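Local atomic coordinates of putative aminooxidase (Propionibacterium acnes, PDB entry 2BA9), a protein that isomerises polyunsaturated fatty acids, producing conjugated linoleic acid, carries a bound flavin-adenine dinucleotide and belongs to the flavin-containing amine oxidoreductase family. Residues V114-L117 with G118-A122; G204-A207 with M208-L212; H237-T241 with D242-E246; A337-Q341 with E342-Q346; K416-V419 with T420-F423. One frame throughout, in Å; residues are numbered along the deposited sequence.

Interaction 1. Residues V114-L117 with G118-A122; sequences VQKL and GQLLA
Leu-117 and Leu-121 meet one turn apart on the buried side of helix 106-122. Starting at CB, Leu-117 lies against the next peptide, 3.1 Å from Gly-118 N, as chain connectivity dictates. Its CG is 4.1 Å from Leu-121 CD1, and its CD1 lies equally far from Leu-121 CG; the two side chains cross at a slant, in light van der Waals contact. The chi1 of -177° places Leu-117 CG opposite its own backbone N, while Leu-121 (-72°) brings its CG to 3.4 Å from Leu-117 O. That carbonyl also receives Leu-121 N in a 2.8 Å hydrogen bond. On a neighbouring flank, Leu-120 CG comes within 3.4 Å of Lys-116 O, and the amine of Lys-116 reaches away to the carbonyl of Asn-152. Buried Gly-118 gives its N to Val-114 O in a regular helical bond. Beyond the segments, Leu-117 packs on Phe-148, Leu-149 and Trp-161. The chemistry is that of an amphipathic helix: leucines face the protein, whereas Gln-115 and Gln-119 occupy the exposed side, where amides can be hydrated.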
loop_
_atom_site.group_PDB
_atom_site.type_symbol
_atom_site.label_atom_id
_atom_site.label_comp_id
_atom_site.label_asym_id
_atom_site.label_seq_id
_atom_site.Cartn_x
_atom_site.Cartn_y
_atom_site.Cartn_z
ATOM N N VAL A 114 9.850 -12.963 -18.539
ATOM C CA VAL A 114 10.434 -12.399 -17.323
ATOM C C VAL A 114 11.888 -11.957 -17.531
ATOM O O VAL A 114 12.288 -10.888 -17.051
ATOM C CB VAL A 114 10.376 -13.416 -16.163
ATOM C CG1 VAL A 114 11.284 -12.978 -14.997
ATOM C CG2 VAL A 114 8.931 -13.619 -15.712
ATOM N N GLN A 115 12.665 -12.789 -18.230
ATOM C CA GLN A 115 14.057 -12.467 -18.591
ATOM C C GLN A 115 14.136 -11.282 -19.575
ATOM O O GLN A 115 14.966 -10.373 -19.415
ATOM C CB GLN A 115 14.737 -13.710 -19.190
ATOM C CG GLN A 115 16.095 -13.473 -19.924
ATOM C CD GLN A 115 17.344 -13.476 -19.027
ATOM O OE1 GLN A 115 18.429 -13.064 -19.484
ATOM N NE2 GLN A 115 17.216 -13.948 -17.775
ATOM N N LYS A 116 13.288 -11.306 -20.600
ATOM C CA LYS A 116 13.280 -10.237 -21.604
ATOM C C LYS A 116 12.883 -8.921 -20.950
ATOM O O LYS A 116 13.483 -7.875 -21.218
ATOM C CB LYS A 116 12.322 -10.566 -22.753
ATOM C CG LYS A 116 12.561 -9.719 -24.016
ATOM C CD LYS A 116 11.507 -9.996 -25.087
ATOM C CE LYS A 116 11.125 -8.736 -25.869
ATOM N NZ LYS A 116 10.082 -9.018 -26.919
ATOM N N LEU A 117 11.875 -8.973 -20.084
ATOM C CA LEU A 117 11.432 -7.788 -19.354
ATOM C C LEU A 117 12.560 -7.258 -18.494
ATOM O O LEU A 117 12.826 -6.060 -18.499
ATOM C CB LEU A 117 10.211 -8.093 -18.475
ATOM C CG LEU A 117 9.595 -6.916 -17.700
ATOM C CD1 LEU A 117 9.173 -5.778 -18.623
ATOM C CD2 LEU A 117 8.401 -7.406 -16.854
ATOM N N GLY A 118 13.214 -8.144 -17.748
ATOM C CA GLY A 118 14.311 -7.731 -16.879
ATOM C C GLY A 118 15.329 -6.912 -17.648
ATOM O O GLY A 118 15.786 -5.882 -17.182
ATOM N N GLN A 119 15.667 -7.359 -18.848
ATOM C CA GLN A 119 16.708 -6.693 -19.637
ATOM C C GLN A 119 16.245 -5.351 -20.193
ATOM O O GLN A 119 17.014 -4.384 -20.237
ATOM C CB GLN A 119 17.187 -7.623 -20.743
ATOM C CG GLN A 119 17.950 -8.818 -20.190
ATOM C CD GLN A 119 19.266 -8.417 -19.510
ATOM O OE1 GLN A 119 20.260 -8.117 -20.189
ATOM N NE2 GLN A 119 19.284 -8.423 -18.168
ATOM N N LEU A 120 14.986 -5.292 -20.598
ATOM C CA LEU A 120 14.355 -4.041 -21.010
ATOM C C LEU A 120 14.278 -3.015 -19.880
ATOM O O LEU A 120 14.477 -1.834 -20.116
ATOM C CB LEU A 120 12.943 -4.302 -21.520
ATOM C CG LEU A 120 12.797 -4.957 -22.884
ATOM C CD1 LEU A 120 11.391 -5.555 -22.975
ATOM C CD2 LEU A 120 13.042 -3.947 -23.997
ATOM N N LEU A 121 13.974 -3.464 -18.664
ATOM C CA LEU A 121 13.885 -2.561 -17.514
ATOM C C LEU A 121 15.246 -1.926 -17.194
ATOM O O LEU A 121 15.318 -0.792 -16.707
ATOM C CB LEU A 121 13.352 -3.303 -16.287
ATOM C CG LEU A 121 11.863 -3.677 -16.308
ATOM C CD1 LEU A 121 11.466 -4.435 -15.039
ATOM C CD2 LEU A 121 11.015 -2.411 -16.495
ATOM N N ALA A 122 16.316 -2.665 -17.473
ATOM C CA ALA A 122 17.678 -2.239 -17.127
ATOM C C ALA A 122 18.204 -1.213 -18.128
ATOM O O ALA A 122 19.092 -0.442 -17.807
ATOM C CB ALA A 122 18.606 -3.446 -17.066
#

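Interaction 2. Residues G204-A207 with M208-L212; sequences GTQA and MFEHL
The imidazole of His-211 has Ala-207 O over the centre of one face, 3.0 Å above its plane, and that same carbonyl accepts His-211 N at 2.9 Å. A chi1 of -56° turns the ring toward this carbonyl, with Ala-207 CB 4.1 Å from His-211 CE1; ND1 is bonded to Asp-79. One turn apart, the amide of Gln-206 and the carboxylate of Glu-210 stack with their planes 19° apart, Gln-206 CD lying 3.5 Å from Glu-210 OE2. Each has stronger partners: the amide serves Ser-48 and Val-42, and Glu-210 makes a salt bridge to Arg-55. The phenyl ring of Phe-209 approaches Thr-205 O obliquely through CD2, at 3.5 Å. Met-208 (chi1 61°) brings its CG to 3.4 Å from Thr-205 O. A water accepts from Met-208 N and donates to Gly-204 O, bridging a 4.4 Å gap too wide for a direct bond. This is a water-bridged turn near the N-terminal end of helix 204-215, which packs on helices 16-28, 68-77 and 408-423 beside the flavin-adenine dinucleotide site.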
loop_
_atom_site.group_PDB
_atom_site.type_symbol
_atom_site.label_atom_id
_atom_site.label_comp_id
_atom_site.label_asym_id
_atom_site.label_seq_id
_atom_site.Cartn_x
_atom_site.Cartn_y
_atom_site.Cartn_z
ATOM N N GLY A 204 4.049 -7.991 14.575
ATOM C CA GLY A 204 3.268 -7.325 13.547
ATOM C C GLY A 204 3.940 -6.118 12.925
ATOM O O GLY A 204 4.815 -5.482 13.548
ATOM N N THR A 205 3.537 -5.808 11.691
ATOM C CA THR A 205 4.065 -4.641 11.007
ATOM C C THR A 205 3.743 -3.380 11.825
ATOM O O THR A 205 4.536 -2.443 11.830
ATOM C CB THR A 205 3.543 -4.495 9.557
ATOM O OG1 THR A 205 2.111 -4.533 9.549
ATOM C CG2 THR A 205 4.078 -5.609 8.662
ATOM N N GLN A 206 2.614 -3.381 12.548
ATOM C CA GLN A 206 2.202 -2.206 13.326
ATOM C C GLN A 206 3.213 -1.849 14.425
ATOM O O GLN A 206 3.408 -0.673 14.724
ATOM C CB GLN A 206 0.816 -2.419 13.938
ATOM C CG GLN A 206 0.248 -1.177 14.659
ATOM C CD GLN A 206 -1.162 -1.377 15.206
ATOM O OE1 GLN A 206 -1.592 -2.514 15.460
ATOM N NE2 GLN A 206 -1.893 -0.269 15.384
ATOM N N ALA A 207 3.871 -2.867 14.995
ATOM C CA ALA A 207 4.744 -2.690 16.163
ATOM C C ALA A 207 5.819 -1.629 15.976
ATOM O O ALA A 207 6.029 -0.805 16.856
ATOM C CB ALA A 207 5.399 -4.015 16.547
ATOM N N MET A 208 6.509 -1.672 14.834
ATOM C CA MET A 208 7.641 -0.785 14.590
ATOM C C MET A 208 7.239 0.676 14.364
ATOM O O MET A 208 8.026 1.584 14.611
ATOM C CB MET A 208 8.503 -1.299 13.421
ATOM C CG MET A 208 7.802 -1.414 12.069
ATOM S SD MET A 208 8.686 -2.566 10.975
ATOM C CE MET A 208 7.606 -2.584 9.528
ATOM N N PHE A 209 6.019 0.897 13.893
ATOM C CA PHE A 209 5.491 2.244 13.752
ATOM C C PHE A 209 4.928 2.758 15.084
ATOM O O PHE A 209 4.970 3.951 15.363
ATOM C CB PHE A 209 4.463 2.282 12.635
ATOM C CG PHE A 209 5.057 2.038 11.286
ATOM C CD1 PHE A 209 5.846 3.019 10.671
ATOM C CD2 PHE A 209 4.876 0.830 10.645
ATOM C CE1 PHE A 209 6.427 2.801 9.418
ATOM C CE2 PHE A 209 5.441 0.602 9.398
ATOM C CZ PHE A 209 6.217 1.596 8.774
ATOM N N GLU A 210 4.420 1.852 15.918
ATOM C CA GLU A 210 4.110 2.216 17.297
ATOM C C GLU A 210 5.394 2.676 17.988
ATOM O O GLU A 210 5.429 3.740 18.601
ATOM C CB GLU A 210 3.444 1.052 18.037
ATOM C CG GLU A 210 2.049 0.771 17.530
ATOM C CD GLU A 210 1.416 -0.480 18.125
ATOM O OE1 GLU A 210 2.104 -1.500 18.370
ATOM O OE2 GLU A 210 0.193 -0.447 18.303
ATOM N N HIS A 211 6.472 1.917 17.823
ATOM C CA HIS A 211 7.743 2.273 18.449
ATOM C C HIS A 211 8.393 3.518 17.829
ATOM O O HIS A 211 8.979 4.328 18.538
ATOM C CB HIS A 211 8.707 1.107 18.384
ATOM C CG HIS A 211 8.173 -0.147 18.992
ATOM N ND1 HIS A 211 8.611 -1.395 18.616
ATOM C CD2 HIS A 211 7.210 -0.348 19.926
ATOM C CE1 HIS A 211 7.962 -2.312 19.311
ATOM N NE2 HIS A 211 7.103 -1.701 20.109
ATOM N N LEU A 212 8.289 3.675 16.514
ATOM C CA LEU A 212 8.771 4.887 15.865
ATOM C C LEU A 212 8.125 6.136 16.478
ATOM O O LEU A 212 8.811 7.128 16.760
ATOM C CB LEU A 212 8.502 4.856 14.350
ATOM C CG LEU A 212 8.876 6.124 13.557
ATOM C CD1 LEU A 212 10.379 6.495 13.710
ATOM C CD2 LEU A 212 8.497 5.953 12.099
HETATM O O HOH W 1 7.160 -4.192 13.455
#

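Interaction 3. Residues H237-T241 with D242-E246; sequences HIHTT and DWDRE
Thr-240 and Trp-243 face each other across the turn between strands 236-240 and 244-247, and with His-237 they bury the most surface here. Both branches of the threonine lie over one face of the indole: OG1 is 3.3 Å above its plane, and CG2 makes a CH-pi contact 3.7 Å from the six-membered-ring centroid. A chi1 of 73° tucks OG1 between the backbone N and carbonyl carbon, from where it also donates to Trp-243 O at 2.8 Å. As Thr-240 N binds the same oxygen, two donors grip this carbonyl; OG1 in turn accepts from Asp-242 N. A beta-branched residue with a hydroxyl and a methyl can thus serve turn and ring together. The guanidinium of Arg-245 lies over the opposite face of the indole, so the flat ring is sandwiched. On the other face of the sheet, His-237 brings CD2 to 3.1 Å from Arg-245 O and gives a long, weak hydrogen bond from NE2 to Asp-244 OD2. Ile-238 and Arg-245 form the hydrogen-bonded pair, flanked by the non-hydrogen-bonded pairs His-237/Glu-246 and His-239/Asp-244. The arrangement is an antiparallel beta hairpin, completed by strand 226-230 as a three-stranded meander.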
loop_
_atom_site.group_PDB
_atom_site.type_symbol
_atom_site.label_atom_id
_atom_site.label_comp_id
_atom_site.label_asym_id
_atom_site.label_seq_id
_atom_site.Cartn_x
_atom_site.Cartn_y
_atom_site.Cartn_z
ATOM N N HIS A 237 -4.647 27.349 9.004
ATOM C CA HIS A 237 -5.482 27.244 10.196
ATOM C C HIS A 237 -6.293 25.963 10.170
ATOM O O HIS A 237 -7.043 25.718 9.227
ATOM C CB HIS A 237 -6.399 28.445 10.381
ATOM C CG HIS A 237 -6.639 28.776 11.824
ATOM N ND1 HIS A 237 -6.392 30.022 12.360
ATOM C CD2 HIS A 237 -7.060 28.001 12.854
ATOM C CE1 HIS A 237 -6.675 30.009 13.651
ATOM N NE2 HIS A 237 -7.081 28.794 13.976
ATOM N N ILE A 238 -6.120 25.164 11.220
ATOM C CA ILE A 238 -6.758 23.868 11.360
ATOM C C ILE A 238 -7.799 23.994 12.443
ATOM O O ILE A 238 -7.506 24.531 13.502
ATOM C CB ILE A 238 -5.747 22.774 11.791
ATOM C CG1 ILE A 238 -4.622 22.619 10.767
ATOM C CG2 ILE A 238 -6.443 21.434 11.981
ATOM C CD1 ILE A 238 -3.531 23.692 10.878
ATOM N N HIS A 239 -9.007 23.502 12.171
ATOM C CA HIS A 239 -10.103 23.506 13.142
ATOM C C HIS A 239 -10.537 22.082 13.468
ATOM O O HIS A 239 -10.860 21.310 12.578
ATOM C CB HIS A 239 -11.301 24.283 12.599
ATOM C CG HIS A 239 -10.945 25.630 12.052
ATOM N ND1 HIS A 239 -11.015 26.780 12.808
ATOM C CD2 HIS A 239 -10.502 26.007 10.829
ATOM C CE1 HIS A 239 -10.631 27.809 12.071
ATOM N NE2 HIS A 239 -10.317 27.367 10.865
ATOM N N THR A 240 -10.538 21.749 14.753
ATOM C CA THR A 240 -10.986 20.448 15.220
ATOM C C THR A 240 -12.201 20.618 16.120
ATOM O O THR A 240 -12.758 21.706 16.227
ATOM C CB THR A 240 -9.854 19.683 15.976
ATOM O OG1 THR A 240 -9.634 20.268 17.270
ATOM C CG2 THR A 240 -8.568 19.705 15.163
ATOM N N THR A 241 -12.606 19.523 16.749
ATOM C CA THR A 241 -13.732 19.518 17.668
ATOM C C THR A 241 -13.370 20.176 19.010
ATOM O O THR A 241 -14.217 20.814 19.647
ATOM C CB THR A 241 -14.258 18.078 17.862
ATOM O OG1 THR A 241 -13.157 17.164 17.945
ATOM C CG2 THR A 241 -15.150 17.677 16.678
ATOM N N ASP A 242 -12.108 20.041 19.404
ATOM C CA ASP A 242 -11.613 20.545 20.689
ATOM C C ASP A 242 -10.910 21.908 20.584
ATOM O O ASP A 242 -10.790 22.622 21.576
ATOM C CB ASP A 242 -10.627 19.536 21.306
ATOM C CG ASP A 242 -11.186 18.126 21.382
ATOM O OD1 ASP A 242 -12.405 17.966 21.609
ATOM O OD2 ASP A 242 -10.397 17.171 21.216
ATOM N N TRP A 243 -10.419 22.255 19.403
ATOM C CA TRP A 243 -9.641 23.481 19.238
ATOM C C TRP A 243 -9.477 23.848 17.776
ATOM O O TRP A 243 -9.720 23.033 16.886
ATOM C CB TRP A 243 -8.250 23.319 19.867
ATOM C CG TRP A 243 -7.522 22.051 19.476
ATOM C CD1 TRP A 243 -7.446 20.897 20.201
ATOM C CD2 TRP A 243 -6.759 21.819 18.279
ATOM N NE1 TRP A 243 -6.697 19.959 19.528
ATOM C CE2 TRP A 243 -6.258 20.502 18.350
ATOM C CE3 TRP A 243 -6.455 22.595 17.155
ATOM C CZ2 TRP A 243 -5.472 19.944 17.342
ATOM C CZ3 TRP A 243 -5.671 22.036 16.154
ATOM C CH2 TRP A 243 -5.190 20.730 16.254
ATOM N N ASP A 244 -9.057 25.083 17.540
ATOM C CA ASP A 244 -8.612 25.497 16.221
ATOM C C ASP A 244 -7.275 26.228 16.367
ATOM O O ASP A 244 -7.122 27.095 17.240
ATOM C CB ASP A 244 -9.670 26.355 15.515
ATOM C CG ASP A 244 -10.094 27.553 16.328
ATOM O OD1 ASP A 244 -11.307 27.704 16.611
ATOM O OD2 ASP A 244 -9.208 28.357 16.683
ATOM N N ARG A 245 -6.306 25.858 15.528
ATOM C CA ARG A 245 -4.933 26.346 15.677
ATOM C C ARG A 245 -4.237 26.647 14.371
ATOM O O ARG A 245 -4.588 26.107 13.321
ATOM C CB ARG A 245 -4.097 25.345 16.459
ATOM C CG ARG A 245 -4.362 25.387 17.949
ATOM C CD ARG A 245 -3.688 24.237 18.635
ATOM N NE ARG A 245 -4.276 24.015 19.947
ATOM C CZ ARG A 245 -4.241 22.862 20.616
ATOM N NH1 ARG A 245 -3.642 21.786 20.107
ATOM N NH2 ARG A 245 -4.825 22.789 21.808
ATOM N N GLU A 246 -3.224 27.501 14.469
ATOM C CA GLU A 246 -2.510 28.014 13.315
ATOM C C GLU A 246 -1.159 27.326 13.175
ATOM O O GLU A 246 -0.422 27.180 14.157
ATOM C CB GLU A 246 -2.305 29.514 13.479
ATOM C CG GLU A 246 -1.780 30.236 12.258
ATOM C CD GLU A 246 -1.436 31.670 12.572
ATOM O OE1 GLU A 246 -2.270 32.349 13.205
ATOM O OE2 GLU A 246 -0.334 32.116 12.207
#

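Interaction 4. Residues A337-Q341 with E342-Q346; sequences ADKTQ and EECRQ
Thr-340 ends an extended loop, its psi of 158° giving way to helical angles from Gln-341 onward, and with Glu-343 it forms a capping box at the start of helix 341-355. Two regular backbone bonds follow the cap: Cys-344 N to Thr-340 O, and Arg-345 N to Gln-341 O at 2.9 Å. The box itself is reciprocal. Thr-340 OG1 accepts from Glu-343 N at 2.9 Å, and Thr-340 N donates to Glu-343 OE2, also at 2.9 Å; the carboxylate oxygen accepts with the lone pair that faces away from its twin. A chi1 of 76° turns the otherwise extended Glu-343 chain toward the cap, crossing the threonine at about a right angle. Threonine suits the N-cap because a short hydroxyl side chain reaches an amide that the first turn leaves without a helical acceptor; glutamate three residues on is long enough to return the bond, and its negative charge probably sits well near the helix N-terminus. Lys-339 lays its CB 3.4 Å from the small, buried thiol of Cys-344, at SG. Arg-345, bent at chi3, makes a salt bridge with Glu-365 on strand 359-373. Waters complete the network: one donates to both Asp-338 O and Glu-343 OE2, while another accepts from Lys-339 NZ at 3.0 Å and donates to Glu-343 OE1 at 2.8 Å.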
loop_
_atom_site.group_PDB
_atom_site.type_symbol
_atom_site.label_atom_id
_atom_site.label_comp_id
_atom_site.label_asym_id
_atom_site.label_seq_id
_atom_site.Cartn_x
_atom_site.Cartn_y
_atom_site.Cartn_z
ATOM N N ALA A 337 -19.593 -3.293 -11.545
ATOM C CA ALA A 337 -20.211 -2.633 -10.392
ATOM C C ALA A 337 -19.573 -3.203 -9.130
ATOM O O ALA A 337 -19.130 -4.360 -9.129
ATOM C CB ALA A 337 -21.678 -2.855 -10.394
ATOM N N ASP A 338 -19.504 -2.397 -8.069
ATOM C CA ASP A 338 -18.870 -2.848 -6.826
ATOM C C ASP A 338 -19.587 -4.088 -6.317
ATOM O O ASP A 338 -20.812 -4.202 -6.434
ATOM C CB ASP A 338 -18.947 -1.785 -5.719
ATOM C CG ASP A 338 -18.123 -0.548 -6.018
ATOM O OD1 ASP A 338 -17.306 -0.585 -6.958
ATOM O OD2 ASP A 338 -18.310 0.458 -5.296
ATOM N N LYS A 339 -18.822 -5.006 -5.739
ATOM C CA LYS A 339 -19.403 -6.162 -5.061
ATOM C C LYS A 339 -19.792 -5.733 -3.646
ATOM O O LYS A 339 -19.105 -4.907 -3.063
ATOM C CB LYS A 339 -18.392 -7.310 -5.028
ATOM C CG LYS A 339 -17.895 -7.775 -6.391
ATOM C CD LYS A 339 -19.039 -8.169 -7.330
ATOM C CE LYS A 339 -18.560 -9.034 -8.475
ATOM N NZ LYS A 339 -19.625 -9.260 -9.514
ATOM N N THR A 340 -20.897 -6.250 -3.113
ATOM C CA THR A 340 -21.379 -5.854 -1.784
ATOM C C THR A 340 -20.526 -6.530 -0.722
ATOM O O THR A 340 -19.891 -7.543 -0.994
ATOM C CB THR A 340 -22.869 -6.244 -1.540
ATOM O OG1 THR A 340 -23.008 -7.668 -1.480
ATOM C CG2 THR A 340 -23.809 -5.686 -2.646
ATOM N N GLN A 341 -20.502 -5.974 0.486
ATOM C CA GLN A 341 -19.799 -6.639 1.594
ATOM C C GLN A 341 -20.501 -7.969 1.892
ATOM O O GLN A 341 -19.846 -8.961 2.184
ATOM C CB GLN A 341 -19.669 -5.738 2.839
ATOM C CG GLN A 341 -20.880 -5.641 3.751
ATOM C CD GLN A 341 -20.504 -5.367 5.222
ATOM O OE1 GLN A 341 -19.549 -5.957 5.757
ATOM N NE2 GLN A 341 -21.279 -4.489 5.882
ATOM N N GLU A 342 -21.834 -7.961 1.750
ATOM C CA GLU A 342 -22.697 -9.125 1.940
ATOM C C GLU A 342 -22.220 -10.319 1.129
ATOM O O GLU A 342 -21.970 -11.401 1.675
ATOM C CB GLU A 342 -24.147 -8.781 1.514
ATOM C CG GLU A 342 -25.213 -9.746 1.991
ATOM C CD GLU A 342 -26.603 -9.555 1.324
ATOM O OE1 GLU A 342 -26.806 -8.638 0.479
ATOM O OE2 GLU A 342 -27.511 -10.354 1.669
ATOM N N GLU A 343 -22.111 -10.112 -0.180
ATOM C CA GLU A 343 -21.878 -11.206 -1.108
ATOM C C GLU A 343 -20.425 -11.658 -1.063
ATOM O O GLU A 343 -20.117 -12.822 -1.294
ATOM C CB GLU A 343 -22.272 -10.780 -2.528
ATOM C CG GLU A 343 -21.280 -9.843 -3.218
ATOM C CD GLU A 343 -21.708 -9.490 -4.628
ATOM O OE1 GLU A 343 -21.938 -10.422 -5.429
ATOM O OE2 GLU A 343 -21.797 -8.285 -4.941
ATOM N N CYS A 344 -19.537 -10.719 -0.767
ATOM C CA CYS A 344 -18.129 -11.023 -0.609
ATOM C C CYS A 344 -17.852 -11.833 0.663
ATOM O O CYS A 344 -17.057 -12.774 0.627
ATOM C CB CYS A 344 -17.314 -9.733 -0.624
ATOM S SG CYS A 344 -17.332 -8.943 -2.261
ATOM N N ARG A 345 -18.498 -11.482 1.777
ATOM C CA ARG A 345 -18.359 -12.283 2.989
ATOM C C ARG A 345 -18.867 -13.713 2.755
ATOM O O ARG A 345 -18.247 -14.671 3.219
ATOM C CB ARG A 345 -19.060 -11.655 4.201
ATOM C CG ARG A 345 -18.806 -12.437 5.513
ATOM C CD ARG A 345 -19.526 -11.840 6.724
ATOM N NE ARG A 345 -18.997 -10.534 7.097
ATOM C CZ ARG A 345 -19.553 -9.705 7.982
ATOM N NH1 ARG A 345 -20.667 -10.028 8.618
ATOM N NH2 ARG A 345 -18.989 -8.532 8.237
ATOM N N GLN A 346 -19.975 -13.870 2.031
ATOM C CA GLN A 346 -20.461 -15.220 1.727
ATOM C C GLN A 346 -19.454 -15.995 0.864
ATOM O O GLN A 346 -19.271 -17.199 1.046
ATOM C CB GLN A 346 -21.847 -15.194 1.066
ATOM C CG GLN A 346 -22.510 -16.581 0.914
ATOM C CD GLN A 346 -22.716 -17.306 2.238
ATOM O OE1 GLN A 346 -23.139 -16.703 3.230
ATOM N NE2 GLN A 346 -22.446 -18.612 2.254
HETATM O O HOH W 2 -22.689 -6.140 -6.845
HETATM O O HOH W 3 -22.156 -10.157 -8.169
HETATM O O HOH W 4 -25.297 -8.734 -2.094
#

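Interaction 5. Residues K416-V419 with T420-F423; sequences KDLV and TRFF
Arg-421 N bonds to Asp-417 O, Phe-422 N to Leu-418 O and Phe-423 N to Val-419 O in the last turns of helix 408-423, where the helix widens into a pi-type turn at 420-423. Leu-418 CD1 meets the edge of the Phe-422 ring in its plane, 3.6 Å from CD2. One face of the ring is covered by its sequence neighbour, Arg-421 CB, and Phe-422 CE2 in turn sits 3.4 Å above the centre of the Arg-421 guanidinium. That guanidinium also makes a cation-pi contact with Tyr-134. Phe-423 presents its edge to Leu-418 O, with CD2 at 3.6 Å, while its CB lies 4.1 Å from Val-419 CG1. Its chi1 of -72° sends the ring back along the helix, toward Val-249 and Val-251 of the parallel sheet. Branched Leu-418 and Val-419 suit the buried side, Val-419 reaching helix 16-28. On the outer side Thr-420 OG1 shares a water, at 2.6 Å, with Lys-416 NZ and Asp-417 OD1, to which the water donates at 2.7 Å. The chemistry is divided: apolar contacts of aliphatic groups with ring edges make up the inner side, and hydration links the charged residues outside, so that lysine and aspartate interact through solvent.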
loop_
_atom_site.group_PDB
_atom_site.type_symbol
_atom_site.label_atom_id
_atom_site.label_comp_id
_atom_site.label_asym_id
_atom_site.label_seq_id
_atom_site.Cartn_x
_atom_site.Cartn_y
_atom_site.Cartn_z
ATOM N N LYS A 416 10.677 10.761 3.542
ATOM C CA LYS A 416 12.127 11.057 3.650
ATOM C C LYS A 416 12.590 12.049 2.581
ATOM O O LYS A 416 13.221 13.072 2.884
ATOM C CB LYS A 416 12.924 9.746 3.513
ATOM C CG LYS A 416 14.450 9.843 3.562
ATOM C CD LYS A 416 15.064 8.490 3.210
ATOM C CE LYS A 416 16.554 8.410 3.506
ATOM N NZ LYS A 416 17.348 9.188 2.539
ATOM N N ASP A 417 12.294 11.730 1.327
ATOM C CA ASP A 417 12.751 12.541 0.198
ATOM C C ASP A 417 12.049 13.905 0.156
ATOM O O ASP A 417 12.639 14.875 -0.280
ATOM C CB ASP A 417 12.524 11.805 -1.129
ATOM C CG ASP A 417 13.533 10.688 -1.377
ATOM O OD1 ASP A 417 14.608 10.660 -0.735
ATOM O OD2 ASP A 417 13.257 9.836 -2.241
ATOM N N LEU A 418 10.798 13.975 0.621
ATOM C CA LEU A 418 10.066 15.248 0.675
ATOM C C LEU A 418 10.831 16.298 1.478
ATOM O O LEU A 418 10.852 17.471 1.115
ATOM C CB LEU A 418 8.669 15.067 1.272
ATOM C CG LEU A 418 7.702 16.251 1.111
ATOM C CD1 LEU A 418 7.063 16.267 -0.287
ATOM C CD2 LEU A 418 6.629 16.207 2.205
ATOM N N VAL A 419 11.437 15.858 2.574
ATOM C CA VAL A 419 12.202 16.736 3.449
ATOM C C VAL A 419 13.444 17.206 2.705
ATOM O O VAL A 419 13.790 18.387 2.739
ATOM C CB VAL A 419 12.637 16.018 4.745
ATOM C CG1 VAL A 419 13.473 16.956 5.615
ATOM C CG2 VAL A 419 11.421 15.478 5.516
ATOM N N THR A 420 14.096 16.271 2.018
ATOM C CA THR A 420 15.231 16.589 1.154
ATOM C C THR A 420 14.838 17.530 0.023
ATOM O O THR A 420 15.536 18.494 -0.246
ATOM C CB THR A 420 15.853 15.328 0.519
ATOM O OG1 THR A 420 16.102 14.345 1.534
ATOM C CG2 THR A 420 17.158 15.682 -0.184
ATOM N N ARG A 421 13.716 17.252 -0.630
ATOM C CA ARG A 421 13.332 18.003 -1.830
ATOM C C ARG A 421 12.892 19.442 -1.558
ATOM O O ARG A 421 13.184 20.336 -2.373
ATOM C CB ARG A 421 12.234 17.270 -2.601
ATOM C CG ARG A 421 12.683 15.944 -3.213
ATOM C CD ARG A 421 11.729 15.502 -4.281
ATOM N NE ARG A 421 10.398 15.261 -3.745
ATOM C CZ ARG A 421 9.243 15.539 -4.363
ATOM N NH1 ARG A 421 9.204 16.128 -5.560
ATOM N NH2 ARG A 421 8.101 15.235 -3.755
ATOM N N PHE A 422 12.211 19.671 -0.431
ATOM C CA PHE A 422 11.581 20.972 -0.171
ATOM C C PHE A 422 11.936 21.703 1.139
ATOM O O PHE A 422 11.759 22.925 1.235
ATOM C CB PHE A 422 10.070 20.803 -0.229
ATOM C CG PHE A 422 9.577 20.248 -1.531
ATOM C CD1 PHE A 422 9.793 20.937 -2.715
ATOM C CD2 PHE A 422 8.906 19.034 -1.577
ATOM C CE1 PHE A 422 9.344 20.422 -3.926
ATOM C CE2 PHE A 422 8.450 18.524 -2.777
ATOM C CZ PHE A 422 8.666 19.219 -3.951
ATOM N N PHE A 423 12.419 20.992 2.149
ATOM C CA PHE A 423 12.571 21.605 3.461
ATOM C C PHE A 423 14.003 22.013 3.755
ATOM O O PHE A 423 14.257 23.150 4.161
ATOM C CB PHE A 423 12.023 20.684 4.550
ATOM C CG PHE A 423 10.520 20.594 4.557
ATOM C CD1 PHE A 423 9.775 21.231 5.541
ATOM C CD2 PHE A 423 9.849 19.890 3.561
ATOM C CE1 PHE A 423 8.379 21.154 5.550
ATOM C CE2 PHE A 423 8.456 19.801 3.555
ATOM C CZ PHE A 423 7.716 20.434 4.555
HETATM O O HOH W 5 15.296 13.224 4.609
HETATM O O HOH W 6 16.264 11.820 0.990
#

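Overall arrangement
The five contacts follow one another along the chain and none touches another. Interaction 2 lies closest to the cofactor, with the Thr-205 side chain about 6 Å from the flavin-adenine dinucleotide; interaction 3 approaches the same cofactor through Thr-240 at about 8 Å, and interaction 5 through Leu-418 at about 12 Å. Nearest atoms of interactions 2 and 5 are about 10 Å apart; their helices, 204-215 and 408-423, pack directly on each other, and both rest on helix 16-28, whose start carries part of a probable Rossmann-type glycine pattern. Interactions 1 and 3 are the most distant pair, centres 51 Å apart on opposite sides of the chain's centre. Interaction 4 caps a surface helix 41 Å from interaction 5, centre to centre.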